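Long-range contacts in sensor protein (Vibrio cholerae, PDB 3BY9), which senses C4-dicarboxylates such as succinate through this sensor domain and probably relays the signal by ATP-dependent histidine phosphorylation in a two-component system: residues 5-16 against 237-245; 183-191 against 205-215. All blocks are in the same frame, centred on the assembly; numbering follows the deposited sequence.

Overall arrangement
Both contacts belong to the second of two PAS-like units, built on the antiparallel sheet 165-169/250-257/238-245/223-226; the succinate residues cluster around the other, five-stranded sheet. Interaction 1 lays the start of the long helix 5-27 on strand 238-245, so nearly the whole chain lies between its segments. Interaction 2 is nested inside that loop and pairs the two loops flanking helix 193-202. Their centres are about 23 Å apart, yet they touch where Tyr238 CE2 meets Trp215 CZ2 at 3.6 Å. Interaction 2 also reaches toward the other unit: the side chain of Tyr205 comes within about 7 Å of that of Arg104, a succinate-binding residue, although no succinate is bound here.

Interaction 1. Residues 5-16 against 237-245. With CA (calcium ion), chain D.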
loop_
_atom_site.group_PDB
_atom_site.type_symbol
_atom_site.label_atom_id
_atom_site.label_comp_id
_atom_site.label_asym_id
_atom_site.label_seq_id
_atom_site.Cartn_x
_atom_site.Cartn_y
_atom_site.Cartn_z
ATOM N N TYR A 5 22.221 -17.209 18.337
ATOM C CA TYR A 5 21.541 -15.899 18.162
ATOM C C TYR A 5 22.164 -15.063 17.039
ATOM O O TYR A 5 21.446 -14.559 16.148
ATOM C CB TYR A 5 21.565 -15.158 19.512
ATOM C CG TYR A 5 20.561 -14.051 19.723
ATOM C CD1 TYR A 5 19.649 -14.104 20.781
ATOM C CD2 TYR A 5 20.558 -12.907 18.903
ATOM C CE1 TYR A 5 18.750 -13.033 21.027
ATOM C CE2 TYR A 5 19.665 -11.842 19.139
ATOM C CZ TYR A 5 18.766 -11.910 20.201
ATOM O OH TYR A 5 17.892 -10.870 20.464
ATOM N N GLN A 6 23.492 -14.917 17.036
ATOM C CA GLN A 6 24.093 -14.102 15.972
ATOM C C GLN A 6 23.829 -14.710 14.591
ATOM O O GLN A 6 23.567 -14.003 13.625
ATOM C CB GLN A 6 25.612 -13.924 16.197
ATOM C CG GLN A 6 26.264 -12.935 15.202
ATOM C CD GLN A 6 25.694 -11.530 15.330
ATOM O OE1 GLN A 6 25.748 -10.940 16.392
ATOM N NE2 GLN A 6 25.145 -10.980 14.218
ATOM N N ALA A 7 23.882 -16.034 14.493
ATOM C CA ALA A 7 23.643 -16.701 13.226
ATOM C C ALA A 7 22.199 -16.433 12.752
ATOM O O ALA A 7 21.958 -16.259 11.564
ATOM C CB ALA A 7 23.893 -18.210 13.367
ATOM N N LEU A 8 21.267 -16.373 13.689
ATOM C CA LEU A 8 19.883 -16.097 13.328
ATOM C C LEU A 8 19.800 -14.641 12.818
ATOM O O LEU A 8 19.153 -14.362 11.814
ATOM C CB LEU A 8 18.992 -16.284 14.541
ATOM C CG LEU A 8 17.501 -15.906 14.350
ATOM C CD1 LEU A 8 16.911 -16.710 13.164
ATOM C CD2 LEU A 8 16.730 -16.230 15.623
ATOM N N LEU A 9 20.467 -13.705 13.508
ATOM C CA LEU A 9 20.406 -12.319 13.021
ATOM C C LEU A 9 21.022 -12.226 11.633
ATOM O O LEU A 9 20.596 -11.418 10.797
ATOM C CB LEU A 9 21.208 -11.391 13.963
ATOM C CG LEU A 9 20.583 -11.229 15.343
ATOM C CD1 LEU A 9 21.539 -10.321 16.178
ATOM C CD2 LEU A 9 19.185 -10.548 15.206
ATOM N N ASN A 10 22.055 -13.031 11.378
ATOM C CA ASN A 10 22.700 -12.989 10.061
ATOM C C ASN A 10 21.739 -13.494 9.009
ATOM O O ASN A 10 21.664 -12.924 7.904
ATOM C CB ASN A 10 23.979 -13.840 10.071
ATOM C CG ASN A 10 25.086 -13.211 10.928
ATOM O OD1 ASN A 10 25.005 -12.039 11.330
ATOM N ND2 ASN A 10 26.123 -13.983 11.203
ATOM N N GLU A 11 21.024 -14.570 9.319
ATOM C CA GLU A 11 20.043 -15.144 8.382
ATOM C C GLU A 11 18.909 -14.147 8.163
ATOM O O GLU A 11 18.403 -14.001 7.053
ATOM C CB GLU A 11 19.475 -16.458 8.941
ATOM C CG GLU A 11 18.343 -17.083 8.084
ATOM C CD GLU A 11 18.706 -17.316 6.594
ATOM O OE1 GLU A 11 19.891 -17.307 6.182
ATOM O OE2 GLU A 11 17.763 -17.533 5.805
ATOM N N HIS A 12 18.522 -13.444 9.216
ATOM C CA HIS A 12 17.473 -12.435 9.061
ATOM C C HIS A 12 17.904 -11.422 8.001
ATOM O O HIS A 12 17.083 -10.952 7.203
ATOM C CB HIS A 12 17.294 -11.658 10.348
ATOM C CG HIS A 12 16.319 -12.229 11.326
ATOM N ND1 HIS A 12 15.679 -13.459 11.193
ATOM C CD2 HIS A 12 15.856 -11.688 12.475
ATOM C CE1 HIS A 12 14.868 -13.625 12.227
ATOM N NE2 HIS A 12 14.954 -12.567 13.009
ATOM N N GLN A 13 19.174 -11.004 8.038
ATOM C CA GLN A 13 19.638 -10.022 7.057
ATOM C C GLN A 13 19.479 -10.550 5.638
ATOM O O GLN A 13 19.121 -9.810 4.728
ATOM C CB GLN A 13 21.102 -9.619 7.315
ATOM C CG GLN A 13 21.262 -8.687 8.528
ATOM C CD GLN A 13 20.454 -7.414 8.361
ATOM O OE1 GLN A 13 20.665 -6.675 7.405
ATOM N NE2 GLN A 13 19.526 -7.155 9.275
ATOM N N SER A 14 19.731 -11.842 5.441
ATOM C CA SER A 14 19.585 -12.417 4.114
ATOM C C SER A 14 18.111 -12.518 3.721
ATOM O O SER A 14 17.745 -12.320 2.549
ATOM C CB SER A 14 20.247 -13.787 4.076
ATOM O OG SER A 14 21.658 -13.637 4.106
ATOM N N GLN A 15 17.259 -12.857 4.684
ATOM C CA GLN A 15 15.828 -12.924 4.390
ATOM C C GLN A 15 15.319 -11.558 4.005
ATOM O O GLN A 15 14.522 -11.444 3.065
ATOM C CB GLN A 15 15.037 -13.400 5.593
ATOM C CG GLN A 15 15.336 -14.854 5.959
ATOM C CD GLN A 15 14.508 -15.249 7.163
ATOM O OE1 GLN A 15 13.310 -15.565 7.051
ATOM N NE2 GLN A 15 15.115 -15.188 8.316
ATOM N N LEU A 16 15.758 -10.526 4.738
ATOM C CA LEU A 16 15.293 -9.170 4.429
ATOM C C LEU A 16 15.811 -8.744 3.044
ATOM O O LEU A 16 15.111 -8.050 2.273
ATOM C CB LEU A 16 15.768 -8.153 5.517
ATOM C CG LEU A 16 15.099 -8.341 6.901
ATOM C CD1 LEU A 16 15.752 -7.535 8.029
ATOM C CD2 LEU A 16 13.609 -7.926 6.736
ATOM N N ASP A 237 7.418 -14.135 22.759
ATOM C CA ASP A 237 8.446 -13.159 22.426
ATOM C C ASP A 237 9.199 -13.558 21.183
ATOM O O ASP A 237 9.275 -14.738 20.811
ATOM C CB ASP A 237 9.386 -12.905 23.587
ATOM C CG ASP A 237 9.989 -14.172 24.155
ATOM O OD1 ASP A 237 9.489 -15.286 23.847
ATOM O OD2 ASP A 237 10.961 -14.033 24.915
ATOM N N TYR A 238 9.758 -12.552 20.530
ATOM C CA TYR A 238 10.437 -12.748 19.250
ATOM C C TYR A 238 11.724 -12.014 19.095
ATOM O O TYR A 238 11.881 -10.945 19.667
ATOM C CB TYR A 238 9.552 -12.200 18.113
ATOM C CG TYR A 238 8.337 -13.047 17.856
ATOM C CD1 TYR A 238 8.343 -13.995 16.857
ATOM C CD2 TYR A 238 7.216 -12.938 18.677
ATOM C CE1 TYR A 238 7.268 -14.844 16.645
ATOM C CE2 TYR A 238 6.113 -13.812 18.489
ATOM C CZ TYR A 238 6.161 -14.749 17.468
ATOM O OH TYR A 238 5.104 -15.612 17.278
ATOM N N ILE A 239 12.605 -12.569 18.268
ATOM C CA ILE A 239 13.830 -11.840 17.885
ATOM C C ILE A 239 13.384 -11.167 16.539
ATOM O O ILE A 239 12.908 -11.839 15.641
ATOM C CB ILE A 239 15.004 -12.790 17.651
ATOM C CG1 ILE A 239 15.390 -13.407 19.016
ATOM C CG2 ILE A 239 16.250 -12.004 17.018
ATOM C CD1 ILE A 239 16.290 -14.629 18.889
ATOM N N VAL A 240 13.584 -9.853 16.401
ATOM C CA VAL A 240 13.030 -9.142 15.231
ATOM C C VAL A 240 14.063 -8.297 14.524
ATOM O O VAL A 240 14.768 -7.528 15.195
ATOM C CB VAL A 240 11.906 -8.180 15.691
ATOM C CG1 VAL A 240 11.234 -7.562 14.505
ATOM C CG2 VAL A 240 10.827 -8.950 16.491
ATOM N N SER A 241 14.215 -8.490 13.215
ATOM C CA SER A 241 15.143 -7.649 12.446
ATOM C C SER A 241 14.312 -6.796 11.518
ATOM O O SER A 241 13.342 -7.268 10.925
ATOM C CB SER A 241 16.137 -8.497 11.666
ATOM O OG SER A 241 16.943 -9.190 12.633
ATOM N N SER A 242 14.720 -5.533 11.337
ATOM C CA SER A 242 13.870 -4.627 10.551
ATOM C C SER A 242 14.669 -3.886 9.524
ATOM O O SER A 242 15.855 -3.586 9.733
ATOM C CB SER A 242 13.185 -3.597 11.475
ATOM O OG SER A 242 12.385 -4.287 12.447
ATOM N N ARG A 243 13.997 -3.615 8.412
ATOM C CA ARG A 243 14.605 -2.911 7.254
ATOM C C ARG A 243 13.634 -1.834 6.756
ATOM O O ARG A 243 12.587 -2.109 6.167
ATOM C CB ARG A 243 14.891 -3.923 6.112
ATOM C CG ARG A 243 15.650 -3.382 4.882
ATOM C CD ARG A 243 17.112 -3.179 5.178
ATOM N NE ARG A 243 17.819 -4.425 5.539
ATOM C CZ ARG A 243 18.171 -5.402 4.698
ATOM N NH1 ARG A 243 17.879 -5.361 3.397
ATOM N NH2 ARG A 243 18.914 -6.410 5.162
ATOM N N PRO A 244 13.990 -0.555 6.953
ATOM C CA PRO A 244 13.041 0.440 6.458
ATOM C C PRO A 244 13.195 0.557 4.948
ATOM O O PRO A 244 14.285 0.282 4.406
ATOM C CB PRO A 244 13.455 1.733 7.191
ATOM C CG PRO A 244 14.885 1.515 7.563
ATOM C CD PRO A 244 15.005 0.033 7.855
ATOM N N LEU A 245 12.097 0.918 4.280
ATOM C CA LEU A 245 12.065 1.150 2.831
ATOM C C LEU A 245 11.402 2.544 2.741
ATOM O O LEU A 245 10.215 2.690 2.446
ATOM C CB LEU A 245 11.229 0.080 2.114
ATOM C CG LEU A 245 11.757 -1.367 2.198
ATOM C CD1 LEU A 245 10.840 -2.325 1.440
ATOM C CD2 LEU A 245 13.175 -1.428 1.625
HETATM CA CA CA D . 9.843 -17.704 24.052
HETATM O O HOH W 1 19.438 -9.083 11.506
HETATM O O HOH W 2 18.126 -4.634 8.240
HETATM O O HOH W 3 11.484 -16.701 25.546
HETATM O O HOH W 4 8.307 -17.237 21.933
HETATM O O HOH W 5 8.539 -19.731 23.226
HETATM O O HOH W 6 8.224 -17.563 25.812
#
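Ile239 CD1 sits over one face of the Tyr5 ring, 3.9 Å from its centroid in a CH-pi contact, while Leu9 CD1 lies at that ring's edge. The His12 ring is covered on one face by Leu8 CG and turns its edge to the strand, where NE2 makes a weak but nearly straight bond to Ile239 O (3.4 Å, 169°). The third flat group, the Arg243 guanidinium, has Leu16 CB over one face and, at its edge and in plane, a water shared with Gln13. This is the long N-terminal helix of a PAS-like sensor unit packed on its antiparallel sheet, helix and strand running at 34° to each other.

Tyr5 has CG anti to the backbone N (chi1 -160°), which swings the ring toward the strand, face to Ile239 CD1, and its OH is hydrogen-bonded beyond the contact to Glu225. Ile239 spreads its branches: CD1 also meets Leu8 CD2, and CG2 reaches Leu9 CD2 at 3.7 Å.

At the other end the interface turns polar. Arg243 folds back at chi2 and chi3, placing NH2 2.9 Å from Gln13 OE1, from above the carbonyl plane; a second, weak bond goes to Gln13 O, and NH1 forms a salt bridge with Asp17. The shared water accepts from Gln13 NE2 and Arg243 NE and lies within hydrogen-bonding distance of Ser242 O. Another accepts from Gln13 NE2, donates to Leu9 O and bonds Ser241 OG, so Gln13 is held from several sides.

Just before the strand, Asp237 belongs to a calcium site completed by Lys258 O and four waters. The carboxylate is monodentate: Asp237 OD1 binds the calcium ion at 2.5 Å, while Asp237 OD2 takes a hydrogen bond of 2.8 Å from a calcium-bound water.

Interaction 2. Residues 183-191 against 205-215; sequences WLFHSVADL and YLDSPIPSLGW
Trp215 drives the edge of its six-membered ring into the face of Trp183, a T-shaped pair with centroids 5.3 Å apart and planes at 85°. The loops carrying them, before and after helix 193-202 of the second PAS-like unit, run in parallel register and are joined by a single parallel beta bridge at Ser187 and Ser212. Ser187 N donates to Pro211 O and Ser187 O accepts from Leu213 N at 2.8 Å; beyond the bridge, a backbone bond runs from Trp215 N to Val188 O.

Beside the indoles, Leu213 projects across Trp183 at about a right angle, its CD2 3.8 Å from Trp183 CD1, and its CG presses on His186 CB. The His186 imidazole carries Pro211 CG over one face in a CH-pi contact. Its rotation is set by ND1, which donates in the ring plane to Leu184 O at 3.0 Å. Phe185 and Tyr205 meet obliquely, planes at 58°, with Tyr205 CD1 near the edge of the Phe185 ring, and both touch strand 116-121 of the other sheet. Tyr205 OH is bonded to Asp170. Trp215 NE1 bonds Asp236 O, which ties its loop to the approach to strand 238-245.

Phe185 O is buried without a hydrogen-bond partner; Ile210 CA makes a C-H...O contact to it. A water links Ser187 OG to Ile210 O, and Ser187 OG itself bonds Ala189 O. In Ser212, chi1 of 173° swings OG away from the backbone nitrogen, to where it accepts from Gly214 N in an ST turn and donates to the anti lone pair of Asp190 OD1 at 2.7 Å.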
loop_
_atom_site.group_PDB
_atom_site.type_symbol
_atom_site.label_atom_id
_atom_site.label_comp_id
_atom_site.label_asym_id
_atom_site.label_seq_id
_atom_site.Cartn_x
_atom_site.Cartn_y
_atom_site.Cartn_z
ATOM N N TRP A 183 -2.951 -10.405 12.104
ATOM C CA TRP A 183 -2.293 -9.191 12.645
ATOM C C TRP A 183 -2.568 -7.958 11.757
ATOM O O TRP A 183 -2.218 -6.818 12.147
ATOM C CB TRP A 183 -0.765 -9.409 12.772
ATOM C CG TRP A 183 -0.328 -10.560 13.688
ATOM C CD1 TRP A 183 -1.084 -11.161 14.671
ATOM C CD2 TRP A 183 0.947 -11.203 13.717
ATOM N NE1 TRP A 183 -0.340 -12.131 15.311
ATOM C CE2 TRP A 183 0.907 -12.183 14.745
ATOM C CE3 TRP A 183 2.128 -11.060 12.970
ATOM C CZ2 TRP A 183 2.002 -13.002 15.036
ATOM C CZ3 TRP A 183 3.200 -11.876 13.250
ATOM C CH2 TRP A 183 3.130 -12.845 14.281
ATOM N N LEU A 184 -3.188 -8.150 10.597
ATOM C CA LEU A 184 -3.482 -6.985 9.713
ATOM C C LEU A 184 -4.317 -5.937 10.422
ATOM O O LEU A 184 -5.265 -6.269 11.115
ATOM C CB LEU A 184 -4.229 -7.414 8.433
ATOM C CG LEU A 184 -3.372 -8.265 7.470
ATOM C CD1 LEU A 184 -4.266 -8.691 6.285
ATOM C CD2 LEU A 184 -2.143 -7.512 6.952
ATOM N N PHE A 185 -3.971 -4.664 10.225
ATOM C CA PHE A 185 -4.676 -3.538 10.807
ATOM C C PHE A 185 -4.592 -3.466 12.349
ATOM O O PHE A 185 -5.423 -2.814 12.966
ATOM C CB PHE A 185 -6.139 -3.480 10.337
ATOM C CG PHE A 185 -6.298 -3.529 8.831
ATOM C CD1 PHE A 185 -5.715 -2.561 8.023
ATOM C CD2 PHE A 185 -6.998 -4.568 8.230
ATOM C CE1 PHE A 185 -5.817 -2.630 6.608
ATOM C CE2 PHE A 185 -7.110 -4.653 6.829
ATOM C CZ PHE A 185 -6.511 -3.677 6.022
ATOM N N HIS A 186 -3.617 -4.154 12.954
ATOM C CA HIS A 186 -3.371 -4.029 14.390
ATOM C C HIS A 186 -2.046 -3.279 14.501
ATOM O O HIS A 186 -1.189 -3.331 13.612
ATOM C CB HIS A 186 -3.154 -5.376 15.070
ATOM C CG HIS A 186 -4.391 -6.203 15.183
ATOM N ND1 HIS A 186 -5.150 -6.575 14.088
ATOM C CD2 HIS A 186 -5.000 -6.730 16.272
ATOM C CE1 HIS A 186 -6.169 -7.311 14.507
ATOM N NE2 HIS A 186 -6.097 -7.421 15.825
ATOM N N SER A 187 -1.852 -2.567 15.594
ATOM C CA SER A 187 -0.567 -1.901 15.782
ATOM C C SER A 187 0.355 -2.849 16.533
ATOM O O SER A 187 -0.109 -3.697 17.305
ATOM C CB SER A 187 -0.713 -0.602 16.581
ATOM O OG SER A 187 -1.344 -0.818 17.847
ATOM N N VAL A 188 1.665 -2.700 16.348
ATOM C CA VAL A 188 2.581 -3.602 17.023
ATOM C C VAL A 188 2.521 -3.369 18.521
ATOM O O VAL A 188 2.526 -4.319 19.304
ATOM C CB VAL A 188 4.026 -3.387 16.530
ATOM C CG1 VAL A 188 5.030 -4.119 17.434
ATOM C CG2 VAL A 188 4.144 -3.922 15.075
ATOM N N ALA A 189 2.471 -2.090 18.905
ATOM C CA ALA A 189 2.459 -1.685 20.317
ATOM C C ALA A 189 1.277 -0.769 20.592
ATOM O O ALA A 189 0.658 -0.235 19.681
ATOM C CB ALA A 189 3.764 -0.931 20.654
ATOM N N ASP A 190 1.002 -0.532 21.875
ATOM C CA ASP A 190 -0.115 0.324 22.222
ATOM C C ASP A 190 0.034 1.748 21.674
ATOM O O ASP A 190 1.146 2.293 21.624
ATOM C CB ASP A 190 -0.279 0.417 23.754
ATOM C CG ASP A 190 -0.600 -0.917 24.416
ATOM O OD1 ASP A 190 -0.920 -1.906 23.730
ATOM O OD2 ASP A 190 -0.542 -0.963 25.670
ATOM N N LEU A 191 -1.106 2.316 21.267
ATOM C CA LEU A 191 -1.180 3.666 20.713
ATOM C C LEU A 191 -2.113 4.495 21.610
ATOM O O LEU A 191 -3.059 3.964 22.213
ATOM C CB LEU A 191 -1.776 3.653 19.293
ATOM C CG LEU A 191 -0.859 2.995 18.247
ATOM C CD1 LEU A 191 -1.577 2.908 16.881
ATOM C CD2 LEU A 191 0.384 3.814 18.124
ATOM N N TYR A 205 -6.931 3.593 6.627
ATOM C CA TYR A 205 -7.540 2.266 6.855
ATOM C C TYR A 205 -9.045 2.452 7.106
ATOM O O TYR A 205 -9.659 1.673 7.856
ATOM C CB TYR A 205 -6.889 1.550 8.054
ATOM C CG TYR A 205 -5.391 1.526 7.935
ATOM C CD1 TYR A 205 -4.768 0.883 6.852
ATOM C CD2 TYR A 205 -4.597 2.225 8.821
ATOM C CE1 TYR A 205 -3.389 0.954 6.670
ATOM C CE2 TYR A 205 -3.249 2.300 8.655
ATOM C CZ TYR A 205 -2.638 1.658 7.570
ATOM O OH TYR A 205 -1.280 1.712 7.415
ATOM N N LEU A 206 -9.634 3.433 6.425
ATOM C CA LEU A 206 -11.053 3.741 6.540
ATOM C C LEU A 206 -11.409 3.870 8.032
ATOM O O LEU A 206 -10.673 4.571 8.769
ATOM C CB LEU A 206 -11.887 2.680 5.854
ATOM C CG LEU A 206 -11.428 2.432 4.380
ATOM C CD1 LEU A 206 -12.276 1.404 3.668
ATOM C CD2 LEU A 206 -11.437 3.739 3.597
ATOM N N ASP A 207 -12.502 3.215 8.457
ATOM C CA ASP A 207 -12.921 3.271 9.877
ATOM C C ASP A 207 -12.513 2.008 10.646
ATOM O O ASP A 207 -13.170 1.606 11.635
ATOM C CB ASP A 207 -14.442 3.403 9.997
ATOM C CG ASP A 207 -14.988 4.654 9.360
ATOM O OD1 ASP A 207 -14.318 5.702 9.409
ATOM O OD2 ASP A 207 -16.132 4.599 8.848
ATOM N N SER A 208 -11.432 1.390 10.215
ATOM C CA SER A 208 -10.969 0.174 10.853
ATOM C C SER A 208 -10.573 0.400 12.270
ATOM O O SER A 208 -9.909 1.388 12.591
ATOM C CB SER A 208 -9.705 -0.410 10.148
ATOM O OG SER A 208 -9.972 -0.787 8.820
ATOM N N PRO A 209 -11.032 -0.485 13.172
ATOM C CA PRO A 209 -10.615 -0.302 14.560
ATOM C C PRO A 209 -9.157 -0.749 14.448
ATOM O O PRO A 209 -8.835 -1.640 13.643
ATOM C CB PRO A 209 -11.443 -1.338 15.310
ATOM C CG PRO A 209 -12.742 -1.308 14.570
ATOM C CD PRO A 209 -12.313 -1.215 13.096
ATOM N N ILE A 210 -8.274 -0.128 15.202
ATOM C CA ILE A 210 -6.869 -0.513 15.153
ATOM C C ILE A 210 -6.541 -1.049 16.563
ATOM O O ILE A 210 -6.124 -0.308 17.430
ATOM C CB ILE A 210 -6.006 0.714 14.876
ATOM C CG1 ILE A 210 -6.477 1.405 13.574
ATOM C CG2 ILE A 210 -4.506 0.325 14.805
ATOM C CD1 ILE A 210 -6.241 0.614 12.264
ATOM N N PRO A 211 -6.717 -2.357 16.786
ATOM C CA PRO A 211 -6.401 -2.882 18.120
ATOM C C PRO A 211 -4.901 -2.996 18.216
ATOM O O PRO A 211 -4.193 -2.944 17.204
ATOM C CB PRO A 211 -7.011 -4.293 18.131
ATOM C CG PRO A 211 -7.874 -4.376 16.941
ATOM C CD PRO A 211 -7.330 -3.384 15.928
ATOM N N SER A 212 -4.418 -3.204 19.434
ATOM C CA SER A 212 -2.976 -3.343 19.649
ATOM C C SER A 212 -2.567 -4.791 19.877
ATOM O O SER A 212 -3.272 -5.532 20.574
ATOM C CB SER A 212 -2.571 -2.542 20.883
ATOM O OG SER A 212 -1.208 -2.819 21.177
ATOM N N LEU A 213 -1.431 -5.193 19.299
ATOM C CA LEU A 213 -0.906 -6.559 19.504
ATOM C C LEU A 213 -0.204 -6.627 20.865
ATOM O O LEU A 213 0.163 -7.719 21.330
ATOM C CB LEU A 213 0.063 -6.934 18.384
ATOM C CG LEU A 213 -0.640 -7.043 17.018
ATOM C CD1 LEU A 213 0.402 -7.173 15.916
ATOM C CD2 LEU A 213 -1.596 -8.229 16.982
ATOM N N GLY A 214 0.060 -5.451 21.439
ATOM C CA GLY A 214 0.608 -5.380 22.779
ATOM C C GLY A 214 2.041 -5.760 23.008
ATOM O O GLY A 214 2.406 -6.076 24.139
ATOM N N TRP A 215 2.870 -5.722 21.963
ATOM C CA TRP A 215 4.280 -6.085 22.160
ATOM C C TRP A 215 5.042 -4.870 22.675
ATOM O O TRP A 215 4.635 -3.730 22.431
ATOM C CB TRP A 215 4.928 -6.519 20.824
ATOM C CG TRP A 215 4.782 -7.992 20.499
ATOM C CD1 TRP A 215 5.181 -9.043 21.274
ATOM C CD2 TRP A 215 4.284 -8.556 19.278
ATOM N NE1 TRP A 215 4.964 -10.239 20.604
ATOM C CE2 TRP A 215 4.419 -9.962 19.378
ATOM C CE3 TRP A 215 3.744 -8.001 18.104
ATOM C CZ2 TRP A 215 4.031 -10.829 18.344
ATOM C CZ3 TRP A 215 3.363 -8.870 17.067
ATOM C CH2 TRP A 215 3.511 -10.262 17.206
HETATM O O HOH W 7 -3.749 0.361 18.685
HETATM O O HOH W 8 2.603 -2.219 23.670
#